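Local coordinates for berberine bridge enzyme-like 28 (Arabidopsis thaliana, PDB 5D79), which is a secreted FAD-containing oxidoreductase of the berberine bridge enzyme-like family that takes part in adaptation to salt stress, at residues T254-Q259 with L324-E329; L301-Y306 with V340-D345. All coordinates share one frame; numbering follows the deposited sequence.

Contact 1. Residues T254-Q259 with L324-E329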
ATOM      1  N   THR A 254      19.948 -12.827   5.073  1.00 15.64           N
ATOM      2  CA  THR A 254      19.473 -14.202   5.073  1.00 16.05           C
ATOM      3  C   THR A 254      17.956 -14.264   4.998  1.00 16.06           C
ATOM      4  O   THR A 254      17.269 -13.700   5.856  1.00 15.14           O
ATOM      5  CB  THR A 254      19.937 -14.962   6.338  1.00 16.02           C
ATOM      6  OG1 THR A 254      21.360 -14.884   6.466  1.00 17.91           O
ATOM      7  CG2 THR A 254      19.535 -16.417   6.264  1.00 15.16           C
ATOM      8  N   VAL A 255      17.443 -14.958   3.978  1.00 15.67           N
ATOM      9  CA  VAL A 255      16.023 -15.314   3.930  1.00 16.41           C
ATOM     10  C   VAL A 255      15.809 -16.784   4.333  1.00 18.44           C
ATOM     11  O   VAL A 255      16.740 -17.588   4.314  1.00 16.06           O
ATOM     12  CB  VAL A 255      15.400 -15.070   2.535  1.00 13.26           C
ATOM     13  CG1 VAL A 255      15.529 -13.602   2.140  1.00 12.37           C
ATOM     14  CG2 VAL A 255      16.015 -16.007   1.474  1.00 14.50           C
ATOM     15  N   PHE A 256      14.574 -17.120   4.707  1.00 18.79           N
ATOM     16  CA  PHE A 256      14.212 -18.489   5.088  1.00 17.78           C
ATOM     17  C   PHE A 256      12.735 -18.798   4.839  1.00 16.32           C
ATOM     18  O   PHE A 256      11.877 -17.915   4.847  1.00 14.23           O
ATOM     19  CB  PHE A 256      14.552 -18.754   6.561  1.00 18.97           C
ATOM     20  CG  PHE A 256      13.759 -17.917   7.548  1.00 22.55           C
ATOM     21  CD1 PHE A 256      14.218 -16.670   7.949  1.00 22.32           C
ATOM     22  CD2 PHE A 256      12.570 -18.397   8.099  1.00 19.46           C
ATOM     23  CE1 PHE A 256      13.505 -15.921   8.857  1.00 24.17           C
ATOM     24  CE2 PHE A 256      11.855 -17.649   9.011  1.00 19.42           C
ATOM     25  CZ  PHE A 256      12.320 -16.411   9.389  1.00 20.80           C
ATOM     26  N   LYS A 257      12.442 -20.069   4.616  1.00 18.14           N
ATOM     27  CA  LYS A 257      11.078 -20.492   4.389  1.00 17.86           C
ATOM     28  C   LYS A 257      10.883 -21.810   5.101  1.00 19.51           C
ATOM     29  O   LYS A 257      11.733 -22.700   5.024  1.00 22.52           O
ATOM     30  CB  LYS A 257      10.786 -20.617   2.891  1.00 20.21           C
ATOM     31  CG  LYS A 257       9.360 -21.019   2.542  1.00 26.36           C
ATOM     32  CD  LYS A 257       9.104 -20.929   1.039  1.00 33.13           C
ATOM     33  CE  LYS A 257       9.264 -19.486   0.537  1.00 38.50           C
ATOM     34  NZ  LYS A 257       9.121 -19.311  -0.949  1.00 39.17           N
ATOM     35  N   VAL A 258       9.784 -21.917   5.834  1.00 16.60           N
ATOM     36  CA  VAL A 258       9.390 -23.177   6.435  1.00 19.60           C
ATOM     37  C   VAL A 258       7.918 -23.416   6.134  1.00 21.04           C
ATOM     38  O   VAL A 258       7.091 -22.530   6.309  1.00 20.56           O
ATOM     39  CB  VAL A 258       9.638 -23.196   7.950  1.00 21.73           C
ATOM     40  CG1 VAL A 258       8.936 -24.385   8.593  1.00 21.54           C
ATOM     41  CG2 VAL A 258      11.132 -23.221   8.241  1.00 21.45           C
ATOM     42  N   GLN A 259       7.606 -24.611   5.656  1.00 20.90           N
ATOM     43  CA  GLN A 259       6.246 -24.965   5.297  1.00 26.31           C
ATOM     44  C   GLN A 259       5.674 -25.973   6.294  1.00 27.75           C
ATOM     45  O   GLN A 259       6.346 -26.922   6.690  1.00 24.71           O
ATOM     46  CB  GLN A 259       6.207 -25.532   3.872  1.00 29.93           C
ATOM     47  CG  GLN A 259       4.818 -25.711   3.320  1.00 35.18           C
ATOM     48  CD  GLN A 259       4.676 -26.984   2.518  1.00 42.18           C
ATOM     49  OE1 GLN A 259       5.423 -27.942   2.718  1.00 45.39           O
ATOM     50  NE2 GLN A 259       3.714 -27.004   1.604  1.00 42.05           N
ATOM     51  N   LEU A 324       9.513 -23.564  15.400  1.00 29.37           N
ATOM     52  CA  LEU A 324       9.478 -23.491  13.943  1.00 24.94           C
ATOM     53  C   LEU A 324      10.312 -24.605  13.304  1.00 23.31           C
ATOM     54  O   LEU A 324       9.983 -25.090  12.227  1.00 23.45           O
ATOM     55  CB  LEU A 324       9.966 -22.126  13.456  1.00 25.85           C
ATOM     56  CG  LEU A 324       9.533 -21.888  12.007  1.00 29.53           C
ATOM     57  CD1 LEU A 324       8.023 -22.044  11.879  1.00 28.88           C
ATOM     58  CD2 LEU A 324       9.986 -20.546  11.452  1.00 28.12           C
ATOM     59  N   GLY A 325      11.386 -25.009  13.979  1.00 21.70           N
ATOM     60  CA  GLY A 325      12.221 -26.096  13.517  1.00 20.37           C
ATOM     61  C   GLY A 325      13.082 -25.707  12.334  1.00 24.16           C
ATOM     62  O   GLY A 325      13.417 -26.556  11.502  1.00 24.85           O
ATOM     63  N   LEU A 326      13.435 -24.421  12.256  1.00 24.36           N
ATOM     64  CA  LEU A 326      14.285 -23.906  11.180  1.00 19.65           C
ATOM     65  C   LEU A 326      15.678 -24.512  11.211  1.00 23.39           C
ATOM     66  O   LEU A 326      16.327 -24.550  12.260  1.00 24.20           O
ATOM     67  CB  LEU A 326      14.410 -22.391  11.256  1.00 16.76           C
ATOM     68  CG  LEU A 326      15.235 -21.793  10.123  1.00 17.71           C
ATOM     69  CD1 LEU A 326      14.507 -22.030   8.830  1.00 17.71           C
ATOM     70  CD2 LEU A 326      15.465 -20.307  10.330  1.00 15.83           C
ATOM     71  N   GLU A 327      16.131 -24.984  10.053  1.00 24.75           N
ATOM     72  CA  GLU A 327      17.491 -25.493   9.903  1.00 26.64           C
ATOM     73  C   GLU A 327      18.149 -24.836   8.706  1.00 22.62           C
ATOM     74  O   GLU A 327      17.478 -24.153   7.942  1.00 23.14           O
ATOM     75  CB  GLU A 327      17.487 -27.013   9.766  1.00 34.13           C
ATOM     76  CG  GLU A 327      17.131 -27.718  11.068  1.00 42.62           C
ATOM     77  CD  GLU A 327      17.162 -29.225  10.955  1.00 51.29           C
ATOM     78  OE1 GLU A 327      16.156 -29.856  11.340  1.00 54.60           O
ATOM     79  OE2 GLU A 327      18.188 -29.779  10.495  1.00 55.42           O
ATOM     80  N   LYS A 328      19.456 -25.038   8.540  1.00 23.85           N
ATOM     81  CA  LYS A 328      20.213 -24.354   7.486  1.00 23.16           C
ATOM     82  C   LYS A 328      19.623 -24.532   6.092  1.00 21.71           C
ATOM     83  O   LYS A 328      19.716 -23.652   5.236  1.00 19.80           O
ATOM     84  CB  LYS A 328      21.651 -24.837   7.483  1.00 22.93           C
ATOM     85  CG  LYS A 328      22.652 -23.715   7.371  1.00 32.49           C
ATOM     86  CD  LYS A 328      22.926 -23.326   5.934  1.00 37.03           C
ATOM     87  CE  LYS A 328      24.095 -22.339   5.851  1.00 38.50           C
ATOM     88  NZ  LYS A 328      24.751 -22.342   4.517  1.00 39.26           N
ATOM     89  N   GLU A 329      19.005 -25.685   5.882  1.00 24.92           N
ATOM     90  CA  GLU A 329      18.494 -26.057   4.581  1.00 24.06           C
ATOM     91  C   GLU A 329      17.319 -25.186   4.210  1.00 23.51           C
ATOM     92  O   GLU A 329      17.005 -25.021   3.032  1.00 25.20           O
ATOM     93  CB  GLU A 329      18.106 -27.535   4.581  1.00 24.74           C
ATOM     94  CG  GLU A 329      19.307 -28.459   4.583  1.00 29.26           C
ATOM     95  CD  GLU A 329      20.045 -28.548   5.919  1.00 30.05           C
ATOM     96  OE1 GLU A 329      19.398 -28.520   6.985  1.00 26.42           O
ATOM     97  OE2 GLU A 329      21.288 -28.674   5.898  1.00 30.76           O
TER
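Four apolar side chains join strand 253-260 to the loop that leads from helix 310-320 to strand 331-334, the outermost strand at this end of the seven-stranded antiparallel sheet. Strand 298-306, helix 310-320 and strand 331-334 form a beta-alpha-beta crossover with strand 253-260 lying between its two parallel strands, and the loop runs past the face of that strand that helix 310-320 covers.

The aromatic part centres on Phe-256. Its CG occupies the crowded position between the backbone N and the carbonyl carbon (chi1 65°), and Leu-326 crosses the side chain at about a right angle. Leu-326 CD2 lies over one ring face, 4.0 Å from Phe-256 CG, while its other methyl, CD1, meets Phe-256 CB, also at 4.0 Å. Leu-324 CD2 reaches the far part of the ring obliquely, 4.2 Å from Phe-256 CE2.

The aliphatic contacts use both branches of Val-258. CG2 makes the closest approach, 3.6 Å from Leu-326 CD1, so that this leucine methyl fits between the valine and Phe-256 CB. CG1, anti to the backbone N (chi1 167°), slides past Leu-324 antiparallel to it, 4.1 Å from Leu-324 CD1, and also touches the carbonyl Leu-324 O at 3.8 Å. Between the leucines, Gly-325 adopts a positive phi (74°), letting the chain turn while both side chains reach the strand.

No hydrogen bond spans the two segments. The strand spends its backbone groups on its neighbours instead, Phe-256 pairing with Gly-304 and Lys-257 with Gly-330, and Leu-313 of helix 310-320 adds to the packing on Phe-256. Cohesion between the two segments thus rests on apolar contacts, consistent with a largely hydrophobic attachment, with Leu-326 gripping two strand residues through one branched end.

Contact 2. Residues L301-Y306 with V340-D345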
ATOM      1  N   LEU A 301       2.691 -20.924   5.777  1.00 21.14           N
ATOM      2  CA  LEU A 301       3.977 -20.573   5.207  1.00 20.90           C
ATOM      3  C   LEU A 301       4.676 -19.515   6.073  1.00 18.24           C
ATOM      4  O   LEU A 301       4.240 -18.372   6.149  1.00 19.79           O
ATOM      5  CB  LEU A 301       3.785 -20.066   3.778  1.00 23.43           C
ATOM      6  CG  LEU A 301       4.958 -20.141   2.808  1.00 31.50           C
ATOM      7  CD1 LEU A 301       5.311 -21.601   2.507  1.00 34.76           C
ATOM      8  CD2 LEU A 301       4.616 -19.372   1.537  1.00 33.13           C
ATOM      9  N   PHE A 302       5.753 -19.917   6.735  1.00 18.16           N
ATOM     10  CA  PHE A 302       6.576 -19.008   7.511  1.00 16.35           C
ATOM     11  C   PHE A 302       7.794 -18.568   6.711  1.00 21.37           C
ATOM     12  O   PHE A 302       8.701 -19.358   6.454  1.00 19.46           O
ATOM     13  CB  PHE A 302       7.011 -19.672   8.801  1.00 11.66           C
ATOM     14  CG  PHE A 302       5.879 -20.234   9.585  1.00 21.30           C
ATOM     15  CD1 PHE A 302       5.180 -19.437  10.479  1.00 24.43           C
ATOM     16  CD2 PHE A 302       5.491 -21.553   9.418  1.00 20.71           C
ATOM     17  CE1 PHE A 302       4.118 -19.951  11.204  1.00 25.48           C
ATOM     18  CE2 PHE A 302       4.431 -22.068  10.136  1.00 23.41           C
ATOM     19  CZ  PHE A 302       3.743 -21.269  11.031  1.00 23.96           C
ATOM     20  N   THR A 303       7.799 -17.302   6.310  1.00 20.48           N
ATOM     21  CA  THR A 303       8.897 -16.733   5.544  1.00 18.70           C
ATOM     22  C   THR A 303       9.478 -15.547   6.297  1.00 19.85           C
ATOM     23  O   THR A 303       8.793 -14.882   7.079  1.00 16.67           O
ATOM     24  CB  THR A 303       8.448 -16.288   4.149  1.00 15.21           C
ATOM     25  OG1 THR A 303       7.368 -15.359   4.275  1.00 16.31           O
ATOM     26  CG2 THR A 303       7.979 -17.474   3.374  1.00 17.26           C
ATOM     27  N   GLY A 304      10.751 -15.276   6.070  1.00 19.11           N
ATOM     28  CA  GLY A 304      11.399 -14.225   6.817  1.00 19.04           C
ATOM     29  C   GLY A 304      12.662 -13.680   6.209  1.00 17.48           C
ATOM     30  O   GLY A 304      13.262 -14.290   5.333  1.00 19.11           O
ATOM     31  N   LEU A 305      13.049 -12.510   6.691  1.00 18.03           N
ATOM     32  CA  LEU A 305      14.253 -11.834   6.258  1.00 15.53           C
ATOM     33  C   LEU A 305      15.043 -11.471   7.506  1.00 15.02           C
ATOM     34  O   LEU A 305      14.537 -10.803   8.408  1.00 12.76           O
ATOM     35  CB  LEU A 305      13.920 -10.592   5.427  1.00 14.31           C
ATOM     36  CG  LEU A 305      15.110  -9.680   5.132  1.00 15.01           C
ATOM     37  CD1 LEU A 305      16.049 -10.346   4.186  1.00 16.45           C
ATOM     38  CD2 LEU A 305      14.660  -8.356   4.574  1.00 15.28           C
ATOM     39  N   TYR A 306      16.273 -11.948   7.573  1.00 15.83           N
ATOM     40  CA  TYR A 306      17.131 -11.610   8.684  1.00 17.22           C
ATOM     41  C   TYR A 306      18.255 -10.711   8.188  1.00 19.44           C
ATOM     42  O   TYR A 306      18.947 -11.055   7.219  1.00 19.87           O
ATOM     43  CB  TYR A 306      17.675 -12.876   9.338  1.00 19.08           C
ATOM     44  CG  TYR A 306      18.601 -12.607  10.496  1.00 20.12           C
ATOM     45  CD1 TYR A 306      18.111 -12.121  11.702  1.00 19.64           C
ATOM     46  CD2 TYR A 306      19.960 -12.833  10.381  1.00 19.02           C
ATOM     47  CE1 TYR A 306      18.953 -11.873  12.755  1.00 19.96           C
ATOM     48  CE2 TYR A 306      20.809 -12.587  11.430  1.00 19.67           C
ATOM     49  CZ  TYR A 306      20.305 -12.109  12.613  1.00 19.74           C
ATOM     50  OH  TYR A 306      21.165 -11.870  13.654  1.00 21.07           O
ATOM     51  N   VAL A 340      14.442  -9.084  -2.410  1.00 17.82           N
ATOM     52  CA  VAL A 340      13.280  -8.436  -3.016  1.00 17.10           C
ATOM     53  C   VAL A 340      12.650  -9.336  -4.096  1.00 16.06           C
ATOM     54  O   VAL A 340      11.438  -9.534  -4.128  1.00 16.96           O
ATOM     55  CB  VAL A 340      13.664  -7.053  -3.632  1.00 14.85           C
ATOM     56  CG1 VAL A 340      12.521  -6.482  -4.448  1.00 11.84           C
ATOM     57  CG2 VAL A 340      14.099  -6.068  -2.547  1.00 16.60           C
ATOM     58  N   LEU A 341      13.472  -9.878  -4.983  1.00 15.63           N
ATOM     59  CA  LEU A 341      12.970 -10.811  -5.984  1.00 18.25           C
ATOM     60  C   LEU A 341      12.394 -12.032  -5.291  1.00 18.96           C
ATOM     61  O   LEU A 341      11.405 -12.611  -5.725  1.00 15.64           O
ATOM     62  CB  LEU A 341      14.075 -11.241  -6.958  1.00 17.95           C
ATOM     63  CG  LEU A 341      14.403 -10.375  -8.174  1.00 23.19           C
ATOM     64  CD1 LEU A 341      15.007  -9.073  -7.737  1.00 27.02           C
ATOM     65  CD2 LEU A 341      15.369 -11.103  -9.070  1.00 26.50           C
ATOM     66  N   TRP A 342      13.039 -12.423  -4.204  1.00 17.82           N
ATOM     67  CA  TRP A 342      12.641 -13.606  -3.477  1.00 15.24           C
ATOM     68  C   TRP A 342      11.221 -13.430  -2.973  1.00 16.22           C
ATOM     69  O   TRP A 342      10.341 -14.232  -3.262  1.00 16.78           O
ATOM     70  CB  TRP A 342      13.609 -13.852  -2.324  1.00 15.55           C
ATOM     71  CG  TRP A 342      13.555 -15.215  -1.710  1.00 17.19           C
ATOM     72  CD1 TRP A 342      14.202 -16.351  -2.143  1.00 17.76           C
ATOM     73  CD2 TRP A 342      12.847 -15.583  -0.530  1.00 13.73           C
ATOM     74  NE1 TRP A 342      13.921 -17.399  -1.301  1.00 15.83           N
ATOM     75  CE2 TRP A 342      13.095 -16.954  -0.303  1.00 15.74           C
ATOM     76  CE3 TRP A 342      12.021 -14.889   0.359  1.00 15.91           C
ATOM     77  CZ2 TRP A 342      12.543 -17.640   0.779  1.00 19.31           C
ATOM     78  CZ3 TRP A 342      11.471 -15.573   1.432  1.00 14.63           C
ATOM     79  CH2 TRP A 342      11.737 -16.932   1.634  1.00 14.25           C
ATOM     80  N   PHE A 343      10.994 -12.352  -2.237  1.00 15.53           N
ATOM     81  CA  PHE A 343       9.681 -12.118  -1.660  1.00 17.37           C
ATOM     82  C   PHE A 343       8.657 -11.813  -2.743  1.00 20.45           C
ATOM     83  O   PHE A 343       7.472 -12.051  -2.549  1.00 28.01           O
ATOM     84  CB  PHE A 343       9.735 -10.989  -0.631  1.00 13.69           C
ATOM     85  CG  PHE A 343      10.110 -11.450   0.742  1.00 11.98           C
ATOM     86  CD1 PHE A 343       9.177 -12.063   1.553  1.00 11.45           C
ATOM     87  CD2 PHE A 343      11.399 -11.273   1.220  1.00 14.56           C
ATOM     88  CE1 PHE A 343       9.516 -12.486   2.810  1.00 14.09           C
ATOM     89  CE2 PHE A 343      11.745 -11.693   2.472  1.00 11.34           C
ATOM     90  CZ  PHE A 343      10.801 -12.303   3.272  1.00 15.07           C
ATOM     91  N   ALA A 344       9.108 -11.308  -3.884  1.00 16.14           N
ATOM     92  CA  ALA A 344       8.192 -11.031  -4.984  1.00 17.43           C
ATOM     93  C   ALA A 344       7.905 -12.281  -5.839  1.00 22.24           C
ATOM     94  O   ALA A 344       7.324 -12.175  -6.912  1.00 23.61           O
ATOM     95  CB  ALA A 344       8.739  -9.924  -5.845  1.00 14.30           C
ATOM     96  N   ASP A 345       8.334 -13.451  -5.364  1.00 24.76           N
ATOM     97  CA  ASP A 345       8.005 -14.755  -5.963  1.00 24.31           C
ATOM     98  C   ASP A 345       8.596 -15.040  -7.337  1.00 24.11           C
ATOM     99  O   ASP A 345       8.028 -15.814  -8.110  1.00 26.19           O
ATOM    100  CB  ASP A 345       6.493 -14.936  -6.055  1.00 29.98           C
ATOM    101  CG  ASP A 345       5.893 -15.416  -4.763  1.00 38.79           C
ATOM    102  OD1 ASP A 345       6.340 -16.468  -4.259  1.00 42.29           O
ATOM    103  OD2 ASP A 345       4.983 -14.736  -4.243  1.00 44.81           O
TER
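The C-terminal end of helix 336-343 closes in a Schellman motif and packs on the antiparallel sheet at strand 298-306. Asp-345, with positive phi, is the C-prime residue: its N binds Trp-342 O at 3.0 Å, and Phe-346 N returns to Leu-341 O. Within this helix end, the consecutive aromatics Trp-342 and Phe-343 reach the strand.

Phe-343 presents the far end of its ring to the backbone at Gly-304. Its CZ lies 3.7 Å from Gly-304 C, which sits at the ring edge in the plane. On the flanks of that ring, CE2 meets Leu-305 CB at 3.8 Å and CE1 comes 3.9 Å from Thr-303 OG1, both obliquely. An alanine in place of Phe-343 would remove the ring that touches three successive strand residues and would probably loosen the helix end against the sheet.

Trp-342, its CG anti to the backbone N (chi1 -164°), offers the six-membered part of the indole edge-on to Thr-303. CZ3 stands 4.1 Å from Thr-303 CB, and CH2 is near the CG2 methyl. Lys-257 makes a cation-pi contact with the same indole. The two aromatics also brace each other, since Trp-342 CE3 lies over the centre of the Phe-343 ring, 3.7 Å above its plane.

Contacts 1 and 2 lie on opposite faces of one sheet, their centres 11 Å apart; contact 1 is built on strand 253-260 and contact 2 on its neighbour 298-306. Probable backbone hydrogen bonds tie the strands together, with Thr-254 O 2.6 Å from Tyr-306 N and Val-258 N 2.8 Å from Phe-302 O. Alternation along strand 253-260 sends Phe-256 and Val-258 to the loop 324-329, while Val-255 and Lys-257 face Trp-342; Val-255 CG2 comes 3.5 Å from Trp-342 CE2. Contact 2 lies on the face nearer the cofactor: the side chain of Phe-343 is about 9 Å from the bound FAD. Contact 1 packs the back of the sheet, farther from the chain's centre.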